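Local coordinates for SusD/RagB family nutrient-binding outer membrane lipoprotein (Bacteroides vulgatus, PDB 4F7A) that probably binds mucin O-glycans at the outer membrane as a SusD-like lipoprotein, consistent with a role in capturing nutrient sugars for uptake, at residues Q313-I318 and Y389-A394; E153-F158 and M209-V214; Y36-G39 and W44-Q47; S369-G374 and C431-M436. One frame throughout, in Å; residues are numbered along the deposited sequence. Where two conformers were deposited one is given.

Contact 1. Residues Q313-I318 and Y389-A394; sequences QSYSFI and YINYAA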
loop_
_atom_site.group_PDB
_atom_site.type_symbol
_atom_site.label_atom_id
_atom_site.label_comp_id
_atom_site.label_asym_id
_atom_site.label_seq_id
_atom_site.Cartn_x
_atom_site.Cartn_y
_atom_site.Cartn_z
ATOM N N GLN A 313 -1.757 25.814 -3.063
ATOM C CA GLN A 313 -2.631 25.838 -1.898
ATOM C C GLN A 313 -4.139 25.903 -2.208
ATOM O O GLN A 313 -4.961 25.560 -1.352
ATOM C CB GLN A 313 -2.161 27.021 -1.039
ATOM C CG GLN A 313 -3.067 27.615 -0.057
ATOM C CD GLN A 313 -2.405 28.865 0.488
ATOM O OE1 GLN A 313 -2.750 29.988 0.106
ATOM N NE2 GLN A 313 -1.375 28.667 1.286
ATOM N N SER A 314 -4.507 26.328 -3.414
ATOM C CA SER A 314 -5.917 26.350 -3.831
ATOM C C SER A 314 -6.323 25.231 -4.793
ATOM O O SER A 314 -7.429 25.245 -5.346
ATOM C CB SER A 314 -6.252 27.724 -4.409
ATOM O OG SER A 314 -6.037 28.687 -3.391
ATOM N N TYR A 315 -5.441 24.247 -4.965
ATOM C CA TYR A 315 -5.784 23.007 -5.695
ATOM C C TYR A 315 -6.735 22.121 -4.883
ATOM O O TYR A 315 -7.102 22.446 -3.738
ATOM C CB TYR A 315 -4.505 22.261 -6.125
ATOM C CG TYR A 315 -3.925 22.742 -7.448
ATOM C CD1 TYR A 315 -3.976 24.088 -7.834
ATOM C CD2 TYR A 315 -3.314 21.850 -8.316
ATOM C CE1 TYR A 315 -3.433 24.521 -9.055
ATOM C CE2 TYR A 315 -2.761 22.265 -9.496
ATOM C CZ TYR A 315 -2.836 23.585 -9.892
ATOM O OH TYR A 315 -2.294 23.958 -11.107
ATOM N N SER A 316 -7.180 21.022 -5.483
ATOM C CA SER A 316 -8.170 20.162 -4.839
ATOM C C SER A 316 -7.615 19.490 -3.579
ATOM O O SER A 316 -6.495 18.993 -3.573
ATOM C CB SER A 316 -8.677 19.091 -5.792
ATOM O OG SER A 316 -9.508 19.648 -6.791
ATOM N N PHE A 317 -8.440 19.489 -2.531
ATOM C CA PHE A 317 -8.089 18.921 -1.255
ATOM C C PHE A 317 -8.844 17.624 -1.097
ATOM O O PHE A 317 -9.866 17.426 -1.742
ATOM C CB PHE A 317 -8.485 19.896 -0.124
ATOM C CG PHE A 317 -7.741 19.658 1.161
ATOM C CD1 PHE A 317 -6.408 19.959 1.247
ATOM C CD2 PHE A 317 -8.379 19.134 2.280
ATOM C CE1 PHE A 317 -5.691 19.742 2.422
ATOM C CE2 PHE A 317 -7.668 18.931 3.467
ATOM C CZ PHE A 317 -6.325 19.232 3.530
ATOM N N ILE A 318 -8.348 16.755 -0.223
ATOM C CA ILE A 318 -9.055 15.558 0.156
ATOM C C ILE A 318 -10.439 15.900 0.687
ATOM O O ILE A 318 -10.657 16.963 1.266
ATOM C CB ILE A 318 -8.267 14.727 1.209
ATOM C CG1 ILE A 318 -8.673 13.258 1.156
ATOM C CG2 ILE A 318 -8.420 15.326 2.646
ATOM C CD1 ILE A 318 -7.772 12.326 2.026
ATOM N N TYR A 389 -2.533 17.651 -17.739
ATOM C CA TYR A 389 -2.271 18.539 -16.606
ATOM C C TYR A 389 -1.953 19.924 -17.171
ATOM O O TYR A 389 -1.088 20.066 -18.053
ATOM C CB TYR A 389 -1.133 18.050 -15.717
ATOM C CG TYR A 389 -0.834 19.092 -14.686
ATOM C CD1 TYR A 389 -1.700 19.296 -13.620
ATOM C CD2 TYR A 389 0.223 19.969 -14.852
ATOM C CE1 TYR A 389 -1.482 20.302 -12.719
ATOM C CE2 TYR A 389 0.447 21.002 -13.959
ATOM C CZ TYR A 389 -0.404 21.156 -12.885
ATOM O OH TYR A 389 -0.205 22.171 -11.993
ATOM N N ILE A 390 -2.673 20.938 -16.674
ATOM C CA ILE A 390 -2.453 22.329 -17.031
ATOM C C ILE A 390 -2.073 23.070 -15.754
ATOM O O ILE A 390 -2.785 22.985 -14.740
ATOM C CB ILE A 390 -3.703 22.983 -17.612
ATOM C CG1 ILE A 390 -4.261 22.180 -18.791
ATOM C CG2 ILE A 390 -3.380 24.462 -18.033
ATOM C CD1 ILE A 390 -3.312 22.063 -19.941
ATOM N N ASN A 391 -0.957 23.797 -15.785
ATOM C CA ASN A 391 -0.477 24.462 -14.588
ATOM C C ASN A 391 -1.177 25.837 -14.379
ATOM O O ASN A 391 -0.685 26.884 -14.811
ATOM C CB ASN A 391 1.044 24.607 -14.634
ATOM C CG ASN A 391 1.624 24.913 -13.277
ATOM O OD1 ASN A 391 1.560 24.091 -12.389
ATOM N ND2 ASN A 391 2.194 26.091 -13.117
ATOM N N TYR A 392 -2.326 25.818 -13.708
ATOM C CA TYR A 392 -3.094 27.045 -13.466
ATOM C C TYR A 392 -2.489 27.868 -12.342
ATOM O O TYR A 392 -2.719 29.079 -12.256
ATOM C CB TYR A 392 -4.561 26.719 -13.194
ATOM C CG TYR A 392 -5.286 26.209 -14.426
ATOM C CD1 TYR A 392 -5.384 26.992 -15.571
ATOM C CD2 TYR A 392 -5.841 24.943 -14.455
ATOM C CE1 TYR A 392 -6.050 26.542 -16.710
ATOM C CE2 TYR A 392 -6.499 24.478 -15.587
ATOM C CZ TYR A 392 -6.596 25.275 -16.702
ATOM O OH TYR A 392 -7.254 24.811 -17.798
ATOM N N ALA A 393 -1.680 27.232 -11.508
ATOM C CA ALA A 393 -1.016 27.910 -10.396
ATOM C C ALA A 393 0.034 28.907 -10.874
ATOM O O ALA A 393 0.554 28.789 -11.980
ATOM C CB ALA A 393 -0.339 26.869 -9.480
ATOM N N ALA A 394 0.384 29.862 -10.010
ATOM C CA ALA A 394 1.575 30.665 -10.215
ATOM C C ALA A 394 2.802 29.763 -9.982
ATOM O O ALA A 394 2.658 28.624 -9.536
ATOM C CB ALA A 394 1.598 31.888 -9.247
#

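Contact 2. Residues E153-F158 and M209-V214; sequences EAYKAF and MRVSNV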
loop_
_atom_site.group_PDB
_atom_site.type_symbol
_atom_site.label_atom_id
_atom_site.label_comp_id
_atom_site.label_asym_id
_atom_site.label_seq_id
_atom_site.Cartn_x
_atom_site.Cartn_y
_atom_site.Cartn_z
ATOM N N GLU A 153 14.249 -13.817 0.163
ATOM C CA GLU A 153 14.176 -14.597 1.389
ATOM C C GLU A 153 13.044 -14.110 2.287
ATOM O O GLU A 153 12.386 -14.932 2.951
ATOM C CB GLU A 153 15.499 -14.538 2.145
ATOM C CG GLU A 153 16.571 -15.399 1.474
ATOM C CD GLU A 153 18.019 -15.016 1.869
ATOM O OE1 GLU A 153 18.283 -14.020 2.583
ATOM O OE2 GLU A 153 18.920 -15.730 1.424
ATOM N N ALA A 154 12.852 -12.793 2.354
ATOM C CA ALA A 154 11.735 -12.229 3.150
ATOM C C ALA A 154 10.402 -12.700 2.585
ATOM O O ALA A 154 9.521 -13.124 3.339
ATOM C CB ALA A 154 11.803 -10.693 3.197
ATOM N N TYR A 155 10.232 -12.602 1.258
ATOM C CA TYR A 155 8.995 -13.105 0.606
ATOM C C TYR A 155 8.743 -14.590 0.883
ATOM O O TYR A 155 7.634 -15.004 1.239
ATOM C CB TYR A 155 8.989 -12.783 -0.904
ATOM C CG TYR A 155 8.249 -11.474 -1.146
ATOM C CD1 TYR A 155 8.839 -10.247 -0.863
ATOM C CD2 TYR A 155 6.946 -11.467 -1.615
ATOM C CE1 TYR A 155 8.147 -9.035 -1.044
ATOM C CE2 TYR A 155 6.260 -10.259 -1.820
ATOM C CZ TYR A 155 6.851 -9.055 -1.510
ATOM O OH TYR A 155 6.137 -7.884 -1.686
ATOM N N LYS A 156 9.785 -15.401 0.764
ATOM C CA LYS A 156 9.634 -16.812 1.055
ATOM C C LYS A 156 9.230 -16.990 2.525
ATOM O O LYS A 156 8.381 -17.811 2.832
ATOM C CB LYS A 156 10.908 -17.581 0.691
ATOM C CG LYS A 156 11.039 -17.712 -0.840
ATOM C CD LYS A 156 12.246 -18.525 -1.307
ATOM C CE LYS A 156 12.255 -18.610 -2.844
ATOM N NZ LYS A 156 13.439 -19.348 -3.372
ATOM N N ALA A 157 9.832 -16.226 3.432
ATOM C CA ALA A 157 9.435 -16.331 4.846
ATOM C C ALA A 157 7.966 -15.890 5.032
ATOM O O ALA A 157 7.224 -16.498 5.822
ATOM C CB ALA A 157 10.386 -15.526 5.746
ATOM N N PHE A 158 7.526 -14.868 4.296
ATOM C CA PHE A 158 6.121 -14.443 4.380
ATOM C C PHE A 158 5.187 -15.577 3.978
ATOM O O PHE A 158 4.195 -15.846 4.666
ATOM C CB PHE A 158 5.798 -13.257 3.482
ATOM C CG PHE A 158 6.556 -12.018 3.771
ATOM C CD1 PHE A 158 7.038 -11.722 5.029
ATOM C CD2 PHE A 158 6.726 -11.080 2.762
ATOM C CE1 PHE A 158 7.725 -10.550 5.253
ATOM C CE2 PHE A 158 7.391 -9.929 2.994
ATOM C CZ PHE A 158 7.896 -9.661 4.252
HETATM N N MSE A 209 1.072 -12.131 -6.754
HETATM C CA MSE A 209 1.123 -11.280 -7.926
HETATM C C MSE A 209 2.341 -10.369 -7.891
HETATM O O MSE A 209 2.976 -10.149 -8.924
HETATM C CB MSE A 209 -0.149 -10.491 -8.128
HETATM C CG MSE A 209 -1.348 -11.335 -8.473
HETATM SE SE MSE A 209 -1.153 -12.535 -9.977
HETATM C CE MSE A 209 -0.733 -14.125 -9.004
ATOM N N ARG A 210 2.722 -9.899 -6.709
ATOM C CA ARG A 210 3.930 -9.090 -6.591
ATOM C C ARG A 210 5.156 -9.790 -7.202
ATOM O O ARG A 210 5.966 -9.153 -7.856
ATOM C CB ARG A 210 4.259 -8.745 -5.134
ATOM C CG ARG A 210 5.409 -7.694 -5.035
ATOM C CD ARG A 210 4.903 -6.251 -5.063
ATOM N NE ARG A 210 4.343 -5.925 -3.764
ATOM C CZ ARG A 210 3.084 -5.568 -3.515
ATOM N NH1 ARG A 210 2.194 -5.436 -4.486
ATOM N NH2 ARG A 210 2.708 -5.341 -2.262
ATOM N N VAL A 211 5.302 -11.094 -6.961
ATOM C CA VAL A 211 6.500 -11.806 -7.410
ATOM C C VAL A 211 6.332 -12.405 -8.817
ATOM O O VAL A 211 7.225 -13.098 -9.277
ATOM C CB VAL A 211 6.952 -12.925 -6.427
ATOM C CG1 VAL A 211 7.107 -12.358 -5.015
ATOM C CG2 VAL A 211 5.995 -14.100 -6.440
ATOM N N SER A 212 5.211 -12.129 -9.494
ATOM C CA SER A 212 4.889 -12.805 -10.772
ATOM C C SER A 212 5.843 -12.511 -11.929
ATOM O O SER A 212 6.014 -13.372 -12.794
ATOM C CB SER A 212 3.440 -12.542 -11.201
ATOM O OG SER A 212 3.213 -11.159 -11.409
ATOM N N ASN A 213 6.475 -11.330 -11.946
ATOM C CA ASN A 213 7.433 -10.994 -13.005
ATOM C C ASN A 213 8.796 -11.589 -12.741
ATOM O O ASN A 213 9.435 -12.046 -13.674
ATOM C CB ASN A 213 7.592 -9.491 -13.189
ATOM C CG ASN A 213 6.377 -8.843 -13.780
ATOM O OD1 ASN A 213 5.621 -9.463 -14.569
ATOM N ND2 ASN A 213 6.193 -7.568 -13.454
ATOM N N VAL A 214 9.230 -11.600 -11.479
ATOM C CA VAL A 214 10.546 -12.168 -11.116
ATOM C C VAL A 214 10.569 -13.677 -10.964
ATOM O O VAL A 214 11.591 -14.318 -11.264
ATOM C CB VAL A 214 11.142 -11.483 -9.831
ATOM C CG1 VAL A 214 10.357 -11.846 -8.577
ATOM C CG2 VAL A 214 12.613 -11.842 -9.656
#

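Contact 3. Residues Y36-G39 and W44-Q47; sequences YDWG and WPWQ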
loop_
_atom_site.group_PDB
_atom_site.type_symbol
_atom_site.label_atom_id
_atom_site.label_comp_id
_atom_site.label_asym_id
_atom_site.label_seq_id
_atom_site.Cartn_x
_atom_site.Cartn_y
_atom_site.Cartn_z
ATOM N N TYR A 36 0.442 4.698 16.219
ATOM C CA TYR A 36 0.652 4.223 17.563
ATOM C C TYR A 36 1.383 5.276 18.376
ATOM O O TYR A 36 2.450 5.757 17.975
ATOM C CB TYR A 36 1.476 2.924 17.530
ATOM C CG TYR A 36 1.980 2.498 18.896
ATOM C CD1 TYR A 36 1.102 2.017 19.859
ATOM C CD2 TYR A 36 3.315 2.618 19.231
ATOM C CE1 TYR A 36 1.551 1.651 21.133
ATOM C CE2 TYR A 36 3.773 2.254 20.492
ATOM C CZ TYR A 36 2.889 1.768 21.427
ATOM O OH TYR A 36 3.346 1.421 22.659
ATOM N N ASP A 37 0.810 5.629 19.526
ATOM C CA ASP A 37 1.369 6.652 20.405
ATOM C C ASP A 37 2.277 5.993 21.452
ATOM O O ASP A 37 1.775 5.374 22.397
ATOM C CB ASP A 37 0.236 7.405 21.110
ATOM C CG ASP A 37 0.712 8.649 21.871
ATOM O OD1 ASP A 37 1.927 8.825 22.129
ATOM O OD2 ASP A 37 -0.161 9.479 22.204
ATOM N N TRP A 38 3.585 6.151 21.276
ATOM C CA TRP A 38 4.571 5.584 22.194
ATOM C C TRP A 38 4.843 6.508 23.370
ATOM O O TRP A 38 5.634 6.164 24.237
ATOM C CB TRP A 38 5.878 5.225 21.482
ATOM C CG TRP A 38 6.675 6.396 20.969
ATOM C CD1 TRP A 38 7.563 7.148 21.677
ATOM C CD2 TRP A 38 6.674 6.927 19.639
ATOM N NE1 TRP A 38 8.102 8.122 20.875
ATOM C CE2 TRP A 38 7.567 8.016 19.622
ATOM C CE3 TRP A 38 5.981 6.615 18.470
ATOM C CZ2 TRP A 38 7.795 8.779 18.477
ATOM C CZ3 TRP A 38 6.217 7.368 17.339
ATOM C CH2 TRP A 38 7.108 8.438 17.352
ATOM N N GLY A 39 4.172 7.657 23.413
ATOM C CA GLY A 39 4.376 8.657 24.464
ATOM C C GLY A 39 4.592 10.069 23.936
ATOM O O GLY A 39 4.654 11.009 24.720
ATOM N N TRP A 44 1.964 13.114 13.590
ATOM C CA TRP A 44 3.257 13.581 13.092
ATOM C C TRP A 44 4.231 12.428 12.715
ATOM O O TRP A 44 4.941 12.549 11.713
ATOM C CB TRP A 44 3.892 14.667 13.991
ATOM C CG TRP A 44 4.377 14.174 15.333
ATOM C CD1 TRP A 44 3.707 14.216 16.526
ATOM C CD2 TRP A 44 5.634 13.540 15.595
ATOM N NE1 TRP A 44 4.477 13.643 17.515
ATOM C CE2 TRP A 44 5.663 13.221 16.971
ATOM C CE3 TRP A 44 6.738 13.207 14.794
ATOM C CZ2 TRP A 44 6.752 12.576 17.569
ATOM C CZ3 TRP A 44 7.825 12.572 15.393
ATOM C CH2 TRP A 44 7.819 12.262 16.771
ATOM N N PRO A 45 4.218 11.292 13.444
ATOM C CA PRO A 45 5.068 10.181 12.941
ATOM C C PRO A 45 4.593 9.590 11.628
ATOM O O PRO A 45 5.400 9.379 10.713
ATOM C CB PRO A 45 5.002 9.144 14.070
ATOM C CG PRO A 45 4.723 9.980 15.278
ATOM C CD PRO A 45 3.702 10.964 14.776
ATOM N N TRP A 46 3.286 9.384 11.498
ATOM C CA TRP A 46 2.724 8.840 10.270
ATOM C C TRP A 46 3.036 9.735 9.073
ATOM O O TRP A 46 3.227 9.236 7.959
ATOM C CB TRP A 46 1.215 8.622 10.406
ATOM C CG TRP A 46 0.616 8.050 9.176
ATOM C CD1 TRP A 46 0.593 6.730 8.817
ATOM C CD2 TRP A 46 0.013 8.771 8.096
ATOM N NE1 TRP A 46 -0.013 6.584 7.609
ATOM C CE2 TRP A 46 -0.386 7.816 7.134
ATOM C CE3 TRP A 46 -0.286 10.119 7.874
ATOM C CZ2 TRP A 46 -1.025 8.172 5.939
ATOM C CZ3 TRP A 46 -0.954 10.472 6.680
ATOM C CH2 TRP A 46 -1.288 9.501 5.725
ATOM N N GLN A 47 3.110 11.048 9.294
ATOM C CA GLN A 47 3.324 11.967 8.193
ATOM C C GLN A 47 4.619 11.646 7.446
ATOM O O GLN A 47 4.638 11.677 6.219
ATOM C CB GLN A 47 3.300 13.425 8.643
ATOM C CG GLN A 47 3.484 14.426 7.466
ATOM C CD GLN A 47 3.610 15.878 7.938
ATOM O OE1 GLN A 47 4.202 16.139 8.980
ATOM N NE2 GLN A 47 3.085 16.818 7.154
#

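Contact 4. Residues S369-G374 and C431-M436; sequences SQWGAG and CWPEGM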
loop_
_atom_site.group_PDB
_atom_site.type_symbol
_atom_site.label_atom_id
_atom_site.label_comp_id
_atom_site.label_asym_id
_atom_site.label_seq_id
_atom_site.Cartn_x
_atom_site.Cartn_y
_atom_site.Cartn_z
ATOM N N SER A 369 -19.155 0.125 -5.047
ATOM C CA SER A 369 -19.993 -0.215 -3.905
ATOM C C SER A 369 -19.349 0.146 -2.556
ATOM O O SER A 369 -20.029 0.612 -1.659
ATOM C CB SER A 369 -20.354 -1.700 -3.925
ATOM O OG SER A 369 -21.155 -1.994 -5.052
ATOM N N GLN A 370 -18.047 -0.087 -2.415
ATOM C CA GLN A 370 -17.306 0.279 -1.199
ATOM C C GLN A 370 -17.549 1.746 -0.837
ATOM O O GLN A 370 -17.701 2.080 0.327
ATOM C CB GLN A 370 -15.813 0.096 -1.452
ATOM C CG GLN A 370 -14.907 0.425 -0.296
ATOM C CD GLN A 370 -13.441 0.306 -0.627
ATOM O OE1 GLN A 370 -13.053 -0.482 -1.482
ATOM N NE2 GLN A 370 -12.618 1.096 0.039
ATOM N N TRP A 371 -17.509 2.605 -1.849
ATOM C CA TRP A 371 -17.523 4.057 -1.682
ATOM C C TRP A 371 -18.901 4.671 -1.821
ATOM O O TRP A 371 -19.059 5.854 -1.597
ATOM C CB TRP A 371 -16.553 4.704 -2.686
ATOM C CG TRP A 371 -15.135 4.367 -2.395
ATOM C CD1 TRP A 371 -14.326 3.523 -3.095
ATOM C CD2 TRP A 371 -14.366 4.824 -1.280
ATOM N NE1 TRP A 371 -13.104 3.432 -2.494
ATOM C CE2 TRP A 371 -13.096 4.219 -1.376
ATOM C CE3 TRP A 371 -14.629 5.672 -0.201
ATOM C CZ2 TRP A 371 -12.075 4.461 -0.452
ATOM C CZ3 TRP A 371 -13.607 5.909 0.722
ATOM C CH2 TRP A 371 -12.345 5.299 0.577
ATOM N N GLY A 372 -19.898 3.879 -2.188
ATOM C CA GLY A 372 -21.267 4.389 -2.397
ATOM C C GLY A 372 -21.412 5.133 -3.724
ATOM O O GLY A 372 -22.239 6.044 -3.851
ATOM N N ALA A 373 -20.625 4.743 -4.715
ATOM C CA ALA A 373 -20.595 5.450 -6.003
ATOM C C ALA A 373 -21.624 4.919 -6.994
ATOM O O ALA A 373 -21.734 5.419 -8.123
ATOM C CB ALA A 373 -19.179 5.388 -6.603
ATOM N N GLY A 374 -22.390 3.916 -6.573
ATOM C CA GLY A 374 -23.460 3.371 -7.402
ATOM C C GLY A 374 -23.000 2.192 -8.247
ATOM O O GLY A 374 -22.077 1.436 -7.877
ATOM N N CYS A 431 -7.472 1.093 -4.533
ATOM C CA CYS A 431 -6.669 0.980 -3.298
ATOM C C CYS A 431 -6.605 2.276 -2.493
ATOM O O CYS A 431 -6.069 2.281 -1.386
ATOM C CB CYS A 431 -5.239 0.519 -3.640
ATOM S SG CYS A 431 -5.153 -1.254 -4.024
ATOM N N TRP A 432 -7.121 3.368 -3.069
ATOM C CA TRP A 432 -7.100 4.692 -2.455
ATOM C C TRP A 432 -7.800 4.634 -1.092
ATOM O O TRP A 432 -8.850 3.987 -0.972
ATOM C CB TRP A 432 -7.824 5.682 -3.382
ATOM C CG TRP A 432 -7.766 7.122 -2.961
ATOM C CD1 TRP A 432 -6.861 8.056 -3.374
ATOM C CD2 TRP A 432 -8.612 7.780 -2.017
ATOM N NE1 TRP A 432 -7.096 9.244 -2.759
ATOM C CE2 TRP A 432 -8.179 9.108 -1.928
ATOM C CE3 TRP A 432 -9.729 7.384 -1.259
ATOM C CZ2 TRP A 432 -8.814 10.051 -1.111
ATOM C CZ3 TRP A 432 -10.330 8.314 -0.449
ATOM C CH2 TRP A 432 -9.876 9.629 -0.383
ATOM N N PRO A 433 -7.245 5.318 -0.066
ATOM C CA PRO A 433 -6.096 6.242 -0.057
ATOM C C PRO A 433 -4.746 5.633 0.337
ATOM O O PRO A 433 -3.801 6.377 0.670
ATOM C CB PRO A 433 -6.509 7.243 0.996
ATOM C CG PRO A 433 -7.224 6.350 2.034
ATOM C CD PRO A 433 -7.927 5.300 1.239
ATOM N N GLU A 434 -4.645 4.315 0.265
ATOM C CA GLU A 434 -3.503 3.597 0.852
ATOM C C GLU A 434 -2.336 3.588 -0.125
ATOM O O GLU A 434 -2.248 2.731 -1.008
ATOM C CB GLU A 434 -3.902 2.167 1.256
ATOM C CG GLU A 434 -3.043 1.592 2.401
ATOM C CD GLU A 434 -1.611 1.399 1.967
ATOM O OE1 GLU A 434 -1.394 0.444 1.195
ATOM O OE2 GLU A 434 -0.717 2.200 2.382
ATOM N N GLY A 435 -1.417 4.521 0.087
ATOM C CA GLY A 435 -0.350 4.800 -0.860
ATOM C C GLY A 435 0.721 3.731 -0.991
ATOM O O GLY A 435 1.376 3.645 -2.031
HETATM N N MSE A 436 0.943 2.931 0.045
HETATM C CA MSE A 436 1.989 1.886 -0.044
HETATM C C MSE A 436 1.663 0.817 -1.076
HETATM O O MSE A 436 2.487 0.539 -1.935
HETATM C CB MSE A 436 2.310 1.229 1.287
HETATM C CG MSE A 436 2.784 2.192 2.328
HETATM SE SE MSE A 436 4.092 1.341 3.504
HETATM C CE MSE A 436 4.457 2.900 4.580
HETATM O O HOH W 1 -9.836 1.457 -0.790
#

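Contact 1. Residues Q313-I318 and Y389-A394
Tyr315 and Tyr389, from two loops, cross at about a right angle, meeting at their hydroxyl ends and along one flank. Each puts an edge to the other: Tyr315 CE2 and Tyr389 CE1 are 4.0 Å apart, and each lies in the plane of the other ring. Tyr315 OH donates to Tyr389 OH at 2.9 Å, and Tyr389 OH in turn donates to Asn391 OD1 at 2.6 Å, arriving 21° off the amide carbonyl plane. With CG anti to the backbone N (chi1 173°), Tyr389 swings its ring across to this meeting point. Two backbone amides also lean on the Tyr315 hydroxyl, Tyr392 N at 3.2 Å and Ala393 N at 3.4 Å, both weakly. On the other flank of the Tyr315 ring, CE1 rests 3.9 Å from Ala393 CB. Tyr312 lies alongside, its ring edge-to-face with Tyr315 and its hydroxyl bonded to Asn391 OD1. Asn391 is the centre of an inverse gamma turn, which brings the following amides round toward the phenol. The arrangement is a loop-to-loop contact of two buried tyrosines and an inverse gamma turn, joining the loop before helix 416-431 to the one leading into strand 329-332.

Contact 2. Residues E153-F158 and M209-V214
Tyr155, on helix 151-174, packs against Arg210 and Val211 where helix 193-210 ends, a buried helix-to-helix contact of the TPR-like, all-helical scaffold of the SusD family. From its CB, directed toward the other segment, the ring first passes Val211: CG1 of the valine is 4.1 Å from Tyr155 CG and 3.5 Å from CD2, the closest apolar touch, and it still reaches CE2 at 3.9 Å. Val211 CG1 stands anti to its carbonyl carbon (chi1 -53°), which aims this methyl at the ring. Farther out the arginine takes over, with Tyr155 CZ lying 4.0 Å from Arg210 CG. At the tip, Tyr155 OH receives a weak bond from Arg210 NE at 3.4 Å, bent to 135°, while its stronger partner is Asp130 OD1. Bends at chi2 and chi3 fold the arginine so that its guanidinium stands 77° from the phenol plane and forms salt bridges to Asp130, Glu437 and Glu441. Behind the tyrosine, Phe158 CD2 sits 4.2 Å above the centre of its ring. A leucine in place of Tyr155 would probably leave Asp130 OD1 without its hydroxyl mate and Arg210 NE without this weak acceptor. Ser212, just past the helix end, turns back on the carbonyl of selenomethionine Met209, which accepts both its N and its OG, the hydroxyl at 2.7 Å in the carbonyl plane, on a lone pair.

Contact 3. Residues Y36-G39 and W44-Q47
At the loop that leads into helix 44-51, the indole of Trp38 settles against Trp44 and Pro45. The contact is wholly apolar. Its nearest touch is Trp38 CH2 to Pro45 CG, 3.5 Å apart, and the proline also presses CB to within 3.9 Å of Trp38 CZ3. Beside it, the six-membered ring of Trp44 brings CH2 to 3.9 Å from Trp38 CZ2. The two six-membered rings are set steeply, at 73°, with centroids 5.7 Å apart. Trp44 is backed by its own neighbour, since Pro45 CD lies 3.2 Å above one indole face near the rim. Both tryptophans carry CG between the backbone N and the carbonyl carbon (chi1 68° for Trp38, 70° for Trp44), a rotation that brings the two benzo rings together across the short loop. That loop is shaped by an Asx turn: Asp37 OD1 accepts Gly39 N at 2.8 Å, on its anti side but tilted out of the carboxylate plane, and also takes the amide of Gly41. Gly39 adopts backbone angles at which a side chain would jam against the preceding carbonyl oxygen. Glu40 fixes both indole nitrogens, binding Trp38 NE1 with its carboxylate and Trp44 NE1 with its backbone oxygen. Helix 84-104 of the TPR-like scaffold supplies further aromatic neighbours, Tyr92 stacking on Trp38 and Tyr88 touching all three residues of the contact.

Contact 4. Residues S369-G374 and C431-M436
Trp432, one residue past Cys431 at the end of helix 416-431, crosses Trp371 at about a right angle. It turns its edge to the Trp371 face in an offset edge-to-face pair, six-membered centroids 5.5 Å apart and planes at 66°; Trp432 CZ3 and Trp371 CH2 approach to 3.8 Å. The backbone oxygen of Trp432 lies near the Trp371 plane, 3.3 Å from CZ2, and a water donates to it at 2.7 Å while accepting from Gln370 NE2. That amide nitrogen also lies 3.0 Å above one face of Trp371, toward the rim. An alanine at Trp371 would be likely to open a gap beside the Trp432 edge and uncover the Gln370 amide. Pro433 follows through a cis peptide, which lets its CB sit 3.7 Å above the centre of the Trp432 ring. Glu434 then sends N back to Cys431 O and, as N-cap, accepts the amide of selenomethionine Met436 at OE2, 3.0 Å away and from above the carboxylate plane; Arg127 forms a salt bridge with the same oxygen. The whole is a type VIa beta turn, with its cis-proline, between helices 416-431 and 435-445, its tryptophan packed on the Schellman-terminated end of helix 356-371.

In the fold
Along the chain contact 3 comes first and contact 2 next, while contacts 1 and 4 interleave: 313-318, 369-374, 389-394, 431-436. Contacts 1 and 2 lie on opposite sides of the chain's centre, their own centres about 39 Å apart. Contact 4, whose centre is about 12 Å from that of the chain, touches contact 1 through Ile318 CG1 and Trp432 CZ2, 3.9 Å apart, and comes within about 6 Å of contacts 2 and 3 at the nearest atoms. Helix 435-445, which starts there, carries the glutamates paired with Arg210 of contact 2. Helix 44-51 of contact 3 packs on Met436, and helix 251-257 receives side chains from both contacts 1 and 3. The helical scaffold is thus tied to the loop-rich part of this single SusD-like unit.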